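DUF3218 domain-containing protein (Pseudomonas aeruginosa, PDB 2IGS) is of unknown function, a largely helical DUF3218 protein whose membership of the lysozyme clan hints at a relationship to the lysozyme-like fold. Local coordinates at residues G30-P34 with L96-T100; N126-V132 with L148-Y152. All coordinates share one frame; numbering follows the deposited sequence.

Contact 1 of 2, residues G30-P34 with L96-T100; sequences GFVFP and LPLLT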
ATOM      1  N   GLY F  30      30.368 -17.483 -47.416  1.00 24.95           N
ATOM      2  CA  GLY F  30      29.782 -18.450 -46.480  1.00 24.31           C
ATOM      3  C   GLY F  30      29.270 -17.888 -45.166  1.00 24.08           C
ATOM      4  O   GLY F  30      28.707 -18.632 -44.356  1.00 24.29           O
ATOM      5  N   PHE F  31      29.480 -16.586 -44.947  1.00 23.38           N
ATOM      6  CA  PHE F  31      28.992 -15.878 -43.762  1.00 22.66           C
ATOM      7  C   PHE F  31      27.495 -15.668 -43.919  1.00 22.19           C
ATOM      8  O   PHE F  31      27.035 -15.126 -44.930  1.00 22.05           O
ATOM      9  CB  PHE F  31      29.718 -14.529 -43.628  1.00 22.71           C
ATOM     10  CG  PHE F  31      29.180 -13.624 -42.544  1.00 23.24           C
ATOM     11  CD1 PHE F  31      29.645 -13.723 -41.230  1.00 23.26           C
ATOM     12  CD2 PHE F  31      28.231 -12.637 -42.842  1.00 22.92           C
ATOM     13  CE1 PHE F  31      29.165 -12.860 -40.224  1.00 22.51           C
ATOM     14  CE2 PHE F  31      27.746 -11.782 -41.851  1.00 22.61           C
ATOM     15  CZ  PHE F  31      28.217 -11.891 -40.536  1.00 22.48           C
ATOM     16  N   VAL F  32      26.741 -16.117 -42.920  1.00 21.78           N
ATOM     17  CA  VAL F  32      25.292 -15.940 -42.891  1.00 21.49           C
ATOM     18  C   VAL F  32      24.981 -14.507 -42.432  1.00 21.43           C
ATOM     19  O   VAL F  32      25.136 -14.168 -41.245  1.00 21.70           O
ATOM     20  CB  VAL F  32      24.603 -16.995 -41.974  1.00 21.63           C
ATOM     21  CG1 VAL F  32      23.085 -16.930 -42.114  1.00 22.30           C
ATOM     22  CG2 VAL F  32      25.099 -18.412 -42.278  1.00 20.92           C
ATOM     23  N   PHE F  33      24.578 -13.667 -43.387  1.00 21.03           N
ATOM     24  CA  PHE F  33      24.267 -12.255 -43.148  1.00 20.48           C
ATOM     25  C   PHE F  33      22.955 -12.112 -42.351  1.00 20.50           C
ATOM     26  O   PHE F  33      21.899 -12.575 -42.806  1.00 19.66           O
ATOM     27  CB  PHE F  33      24.182 -11.511 -44.492  1.00 20.57           C
ATOM     28  CG  PHE F  33      24.005 -10.025 -44.356  1.00 20.85           C
ATOM     29  CD1 PHE F  33      22.750  -9.438 -44.510  1.00 21.74           C
ATOM     30  CD2 PHE F  33      25.084  -9.206 -44.064  1.00 21.51           C
ATOM     31  CE1 PHE F  33      22.581  -8.048 -44.368  1.00 21.47           C
ATOM     32  CE2 PHE F  33      24.917  -7.822 -43.909  1.00 20.28           C
ATOM     33  CZ  PHE F  33      23.666  -7.248 -44.061  1.00 20.54           C
ATOM     34  N   PRO F  34      23.013 -11.472 -41.157  1.00 20.07           N
ATOM     35  CA  PRO F  34      21.776 -11.302 -40.363  1.00 20.21           C
ATOM     36  C   PRO F  34      20.925 -10.129 -40.896  1.00 20.03           C
ATOM     37  O   PRO F  34      20.912  -9.035 -40.282  1.00 19.29           O
ATOM     38  CB  PRO F  34      22.301 -11.021 -38.941  1.00 20.50           C
ATOM     39  CG  PRO F  34      23.696 -10.442 -39.140  1.00 20.30           C
ATOM     40  CD  PRO F  34      24.198 -10.888 -40.497  1.00 19.95           C
ATOM     41  N   LEU F  96      32.270  -7.890 -40.066  1.00 27.88           N
ATOM     42  CA  LEU F  96      31.522  -9.079 -39.630  1.00 27.53           C
ATOM     43  C   LEU F  96      31.259  -9.069 -38.107  1.00 27.38           C
ATOM     44  O   LEU F  96      30.154  -9.401 -37.677  1.00 27.13           O
ATOM     45  CB  LEU F  96      32.180 -10.384 -40.132  1.00 27.39           C
ATOM     46  CG  LEU F  96      32.388 -10.494 -41.657  1.00 27.09           C
ATOM     47  CD1 LEU F  96      33.016 -11.814 -42.065  1.00 27.96           C
ATOM     48  CD2 LEU F  96      31.110 -10.266 -42.453  1.00 27.08           C
ATOM     49  N   PRO F  97      32.262  -8.668 -37.288  1.00 27.55           N
ATOM     50  CA  PRO F  97      31.985  -8.530 -35.853  1.00 27.45           C
ATOM     51  C   PRO F  97      30.896  -7.509 -35.526  1.00 27.86           C
ATOM     52  O   PRO F  97      30.103  -7.731 -34.611  1.00 28.28           O
ATOM     53  CB  PRO F  97      33.338  -8.087 -35.280  1.00 27.89           C
ATOM     54  CG  PRO F  97      34.355  -8.621 -36.275  1.00 27.10           C
ATOM     55  CD  PRO F  97      33.683  -8.385 -37.591  1.00 27.21           C
ATOM     56  N   LEU F  98      30.848  -6.409 -36.266  1.00 27.77           N
ATOM     57  CA  LEU F  98      29.764  -5.447 -36.119  1.00 27.62           C
ATOM     58  C   LEU F  98      28.414  -6.082 -36.439  1.00 27.55           C
ATOM     59  O   LEU F  98      27.450  -5.910 -35.700  1.00 27.63           O
ATOM     60  CB  LEU F  98      29.976  -4.222 -37.017  1.00 27.30           C
ATOM     61  CG  LEU F  98      28.999  -3.053 -36.776  1.00 27.52           C
ATOM     62  CD1 LEU F  98      29.651  -1.712 -37.162  1.00 25.43           C
ATOM     63  CD2 LEU F  98      27.656  -3.247 -37.519  1.00 24.45           C
ATOM     64  N   LEU F  99      28.344  -6.797 -37.553  1.00 27.32           N
ATOM     65  CA  LEU F  99      27.092  -7.375 -37.977  1.00 27.42           C
ATOM     66  C   LEU F  99      26.616  -8.436 -36.998  1.00 28.00           C
ATOM     67  O   LEU F  99      25.447  -8.433 -36.597  1.00 27.43           O
ATOM     68  CB  LEU F  99      27.221  -7.948 -39.375  1.00 27.27           C
ATOM     69  CG  LEU F  99      27.383  -6.919 -40.494  1.00 26.68           C
ATOM     70  CD1 LEU F  99      27.515  -7.625 -41.817  1.00 25.99           C
ATOM     71  CD2 LEU F  99      26.206  -5.929 -40.504  1.00 27.72           C
ATOM     72  N   THR F 100      27.544  -9.320 -36.617  1.00 28.36           N
ATOM     73  CA  THR F 100      27.312 -10.361 -35.618  1.00 28.92           C
ATOM     74  C   THR F 100      26.837  -9.764 -34.296  1.00 29.19           C
ATOM     75  O   THR F 100      25.844 -10.218 -33.753  1.00 29.48           O
ATOM     76  CB  THR F 100      28.579 -11.223 -35.390  1.00 28.51           C
ATOM     77  OG1 THR F 100      28.954 -11.875 -36.613  1.00 29.40           O
ATOM     78  CG2 THR F 100      28.333 -12.291 -34.369  1.00 30.78           C
TER
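The loop 30-34, extended from F31 on, runs beside one turn of helix 87-113, L96-T100, coming closest at its P34 end: the CA atoms of P34 and L99 are 7.0 Å apart, against 8.3 Å for CA of F31 and CA of L96. Between them the two segments bury 275 Å²; no hydrogen bond crosses, and the contact is mainly apolar side-chain packing. Its clearest feature is a CH-pi contact. The methyl CD2 of L96 sits 3.6 Å from the centroid of the F31 ring and only 5° off the ring normal, squarely over the face; the two side chains run antiparallel. With CG of F31 anti to the backbone N (chi1 173°), the ring reaches across to the helix, where its edge meets T100 in plane, CE1 lying 3.7 Å from OG1. That hydroxyl donates to O of L96 at 2.9 Å from above the carbonyl plane, a bond within the helix that helps to hold it at the ring edge; O of L96 also accepts the backbone N of T100. Further along the loop, CD1 of L99 approaches the F33 ring obliquely, 3.3 Å from CE2, a close fit for two carbons, while CG of P34 rests 3.7 Å from the carbonyl O of L99. P34 is the N-cap of helix 35-48, so the loop carries the chain from helix 12-27 into that helix. Around this junction, L96 and F33 both touch A24 of helix 12-27, and L99 touches T38 of helix 35-48. L96 also touches C27, whose disulfide with C91 joins helix 12-27 to helix 87-113.

Contact 2 of 2, residues N126-V132 with L148-Y152; sequences NVYPTDV and LLVSY
A type I beta turn, Y128 to D131, leads into the edge strand 132-134 of a small antiparallel sheet, and this contact ties that turn and the loop before it to the central strand 148-150 and the residues that follow. Sheet pairing is seen at V132 and V150, a non-hydrogen-bonded antiparallel pair with V132 CG1 3.9 Å from V150 CG2 on the same face. Next to it, S151 N donates to D131 O at 2.7 Å in a nearly straight bond (174°). The turn is closed by D131 N to Y128 O, and the carboxylate of D131 folds back to accept Y128 N at OD2, from above its plane.

N126 bridges the backbone at the end of the strand: its ND2 donates to S151 O at 2.9 Å, in the carbonyl plane on a lone pair, and to L149 O at 3.1 Å, from above that carbonyl plane. Both acceptors lie in the amide plane, so the two bonds fix the rotation of the amide. A chi1 of -169° turns OG of S151 away from its own N and toward the turn, where it donates a hydrogen bond to P129 O at 2.8 Å, in the carbonyl plane on a lone pair. P129 covers one face of the Y152 ring in an offset CH-pi contact, its CA 4.1 Å from the centroid and toward the rim, while N126 O meets the ring edge in plane. Outside the contact, Y128 OH bonds D62, and P129 packs on L68 of helix 63-82 and Y203 of helix 203-216. At the far end of the Y152 ring, the phenol OH donates to V127 O at 2.7 Å, tilted 35° from the carbonyl plane.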
ATOM      1  N   ASN F 126      18.968  13.672 -26.279  1.00 25.18           N
ATOM      2  CA  ASN F 126      19.660  13.461 -27.559  1.00 24.93           C
ATOM      3  C   ASN F 126      18.679  13.026 -28.633  1.00 23.78           C
ATOM      4  O   ASN F 126      18.000  12.019 -28.461  1.00 23.90           O
ATOM      5  CB  ASN F 126      20.734  12.392 -27.375  1.00 25.03           C
ATOM      6  CG  ASN F 126      21.948  12.905 -26.629  1.00 27.53           C
ATOM      7  OD1 ASN F 126      22.138  14.113 -26.479  1.00 28.12           O
ATOM      8  ND2 ASN F 126      22.792  11.989 -26.183  1.00 27.97           N
ATOM      9  N   VAL F 127      18.594  13.809 -29.711  1.00 23.24           N
ATOM     10  CA  VAL F 127      17.686  13.569 -30.835  1.00 22.81           C
ATOM     11  C   VAL F 127      18.320  12.646 -31.911  1.00 22.54           C
ATOM     12  O   VAL F 127      17.623  11.839 -32.551  1.00 22.87           O
ATOM     13  CB  VAL F 127      17.226  14.926 -31.489  1.00 22.92           C
ATOM     14  CG1 VAL F 127      16.380  14.685 -32.699  1.00 24.04           C
ATOM     15  CG2 VAL F 127      16.446  15.792 -30.505  1.00 23.34           C
ATOM     16  N   TYR F 128      19.635  12.768 -32.104  1.00 21.97           N
ATOM     17  CA  TYR F 128      20.385  12.008 -33.126  1.00 21.39           C
ATOM     18  C   TYR F 128      21.181  10.839 -32.548  1.00 21.87           C
ATOM     19  O   TYR F 128      21.629  10.911 -31.402  1.00 21.60           O
ATOM     20  CB  TYR F 128      21.281  12.967 -33.911  1.00 21.68           C
ATOM     21  CG  TYR F 128      20.434  14.032 -34.561  1.00 20.97           C
ATOM     22  CD1 TYR F 128      19.660  13.737 -35.677  1.00 18.77           C
ATOM     23  CD2 TYR F 128      20.343  15.297 -34.008  1.00 20.95           C
ATOM     24  CE1 TYR F 128      18.851  14.687 -36.251  1.00 21.27           C
ATOM     25  CE2 TYR F 128      19.524  16.269 -34.569  1.00 21.84           C
ATOM     26  CZ  TYR F 128      18.769  15.945 -35.688  1.00 21.56           C
ATOM     27  OH  TYR F 128      17.971  16.901 -36.265  1.00 23.61           O
ATOM     28  N   PRO F 129      21.369   9.750 -33.330  1.00 21.76           N
ATOM     29  CA  PRO F 129      22.015   8.587 -32.713  1.00 22.36           C
ATOM     30  C   PRO F 129      23.472   8.846 -32.375  1.00 23.00           C
ATOM     31  O   PRO F 129      24.019   8.212 -31.482  1.00 22.97           O
ATOM     32  CB  PRO F 129      21.876   7.494 -33.787  1.00 22.46           C
ATOM     33  CG  PRO F 129      21.750   8.235 -35.065  1.00 21.59           C
ATOM     34  CD  PRO F 129      21.016   9.497 -34.735  1.00 22.25           C
ATOM     35  N   THR F 130      24.085   9.790 -33.083  1.00 23.42           N
ATOM     36  CA  THR F 130      25.475  10.140 -32.892  1.00 23.95           C
ATOM     37  C   THR F 130      25.672  11.276 -31.885  1.00 23.96           C
ATOM     38  O   THR F 130      26.784  11.781 -31.731  1.00 24.84           O
ATOM     39  CB  THR F 130      26.094  10.591 -34.213  1.00 23.85           C
ATOM     40  OG1 THR F 130      25.259  11.603 -34.784  1.00 25.70           O
ATOM     41  CG2 THR F 130      26.202   9.412 -35.188  1.00 24.50           C
ATOM     42  N   ASP F 131      24.608  11.703 -31.214  1.00 24.12           N
ATOM     43  CA  ASP F 131      24.738  12.844 -30.307  1.00 23.52           C
ATOM     44  C   ASP F 131      25.651  12.485 -29.119  1.00 23.56           C
ATOM     45  O   ASP F 131      25.673  11.323 -28.621  1.00 21.89           O
ATOM     46  CB  ASP F 131      23.362  13.329 -29.809  1.00 24.12           C
ATOM     47  CG  ASP F 131      22.705  14.361 -30.745  1.00 24.38           C
ATOM     48  OD1 ASP F 131      23.388  14.976 -31.586  1.00 26.39           O
ATOM     49  OD2 ASP F 131      21.474  14.566 -30.642  1.00 26.71           O
ATOM     50  N   VAL F 132      26.422  13.486 -28.701  1.00 23.11           N
ATOM     51  CA  VAL F 132      27.226  13.415 -27.489  1.00 22.93           C
ATOM     52  C   VAL F 132      26.898  14.628 -26.626  1.00 23.45           C
ATOM     53  O   VAL F 132      26.965  15.789 -27.072  1.00 23.03           O
ATOM     54  CB  VAL F 132      28.744  13.296 -27.783  1.00 23.81           C
ATOM     55  CG1 VAL F 132      29.545  13.094 -26.490  1.00 21.61           C
ATOM     56  CG2 VAL F 132      29.000  12.127 -28.752  1.00 22.08           C
ATOM     57  N   LEU F 148      29.722  11.887 -19.826  1.00 19.75           N
ATOM     58  CA  LEU F 148      29.240  11.741 -21.187  1.00 20.32           C
ATOM     59  C   LEU F 148      27.925  10.981 -21.279  1.00 20.28           C
ATOM     60  O   LEU F 148      27.786   9.868 -20.754  1.00 20.14           O
ATOM     61  CB  LEU F 148      30.289  10.970 -22.001  1.00 20.08           C
ATOM     62  CG  LEU F 148      31.386  11.669 -22.806  1.00 21.89           C
ATOM     63  CD1 LEU F 148      31.295  13.163 -22.697  1.00 16.89           C
ATOM     64  CD2 LEU F 148      32.774  11.132 -22.460  1.00 20.30           C
ATOM     65  N   LEU F 149      26.982  11.570 -22.000  1.00 20.81           N
ATOM     66  CA  LEU F 149      25.768  10.887 -22.397  1.00 20.81           C
ATOM     67  C   LEU F 149      25.689  10.783 -23.933  1.00 21.01           C
ATOM     68  O   LEU F 149      25.509  11.783 -24.641  1.00 21.21           O
ATOM     69  CB  LEU F 149      24.534  11.585 -21.804  1.00 20.36           C
ATOM     70  CG  LEU F 149      23.191  10.908 -22.072  1.00 21.15           C
ATOM     71  CD1 LEU F 149      23.153   9.463 -21.481  1.00 19.59           C
ATOM     72  CD2 LEU F 149      22.077  11.790 -21.509  1.00 21.18           C
ATOM     73  N   VAL F 150      25.785   9.555 -24.439  1.00 20.69           N
ATOM     74  CA  VAL F 150      25.995   9.348 -25.857  1.00 21.42           C
ATOM     75  C   VAL F 150      24.797   8.641 -26.481  1.00 21.45           C
ATOM     76  O   VAL F 150      24.226   7.713 -25.887  1.00 22.31           O
ATOM     77  CB  VAL F 150      27.344   8.554 -26.055  1.00 20.95           C
ATOM     78  CG1 VAL F 150      27.501   8.019 -27.453  1.00 22.02           C
ATOM     79  CG2 VAL F 150      28.516   9.424 -25.676  1.00 21.94           C
ATOM     80  N   SER F 151      24.394   9.084 -27.666  1.00 22.22           N
ATOM     81  CA  SER F 151      23.292   8.451 -28.392  1.00 22.31           C
ATOM     82  C   SER F 151      22.004   8.413 -27.558  1.00 22.65           C
ATOM     83  O   SER F 151      21.736   9.299 -26.746  1.00 23.34           O
ATOM     84  CB  SER F 151      23.686   7.024 -28.828  1.00 22.07           C
ATOM     85  OG  SER F 151      22.754   6.481 -29.742  1.00 21.69           O
ATOM     86  N   TYR F 152      21.200   7.381 -27.767  1.00 23.52           N
ATOM     87  CA  TYR F 152      19.872   7.320 -27.168  1.00 23.83           C
ATOM     88  C   TYR F 152      19.886   6.694 -25.771  1.00 23.58           C
ATOM     89  O   TYR F 152      19.245   5.666 -25.512  1.00 23.83           O
ATOM     90  CB  TYR F 152      18.911   6.603 -28.112  1.00 23.28           C
ATOM     91  CG  TYR F 152      18.707   7.317 -29.449  1.00 24.39           C
ATOM     92  CD1 TYR F 152      18.481   8.698 -29.500  1.00 24.04           C
ATOM     93  CD2 TYR F 152      18.689   6.604 -30.655  1.00 23.42           C
ATOM     94  CE1 TYR F 152      18.269   9.339 -30.690  1.00 23.80           C
ATOM     95  CE2 TYR F 152      18.468   7.251 -31.856  1.00 23.65           C
ATOM     96  CZ  TYR F 152      18.273   8.618 -31.867  1.00 24.12           C
ATOM     97  OH  TYR F 152      18.036   9.268 -33.063  1.00 24.45           O
TER

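The two contacts lie on opposite sides of the chain's centre, with their own centres 26 Å apart and nearest atoms about 12 Å apart, so neither touches the other. They share no helix or strand: contact 1, at the surface, joins the loop 30-34 to helix 87-113, while contact 2, partly buried and nearer the centre, joins the turn before strand 132-134 to strand 148-150. Their chemistry differs accordingly: no hydrogen bond crosses contact 1, whereas five cross contact 2, which also buries more area, 462 against 275 Å². Each includes a CH-pi contact, centred over the ring in contact 1 and offset in contact 2. Helix 203-216 packs on P129, V150 and Y152 of contact 2.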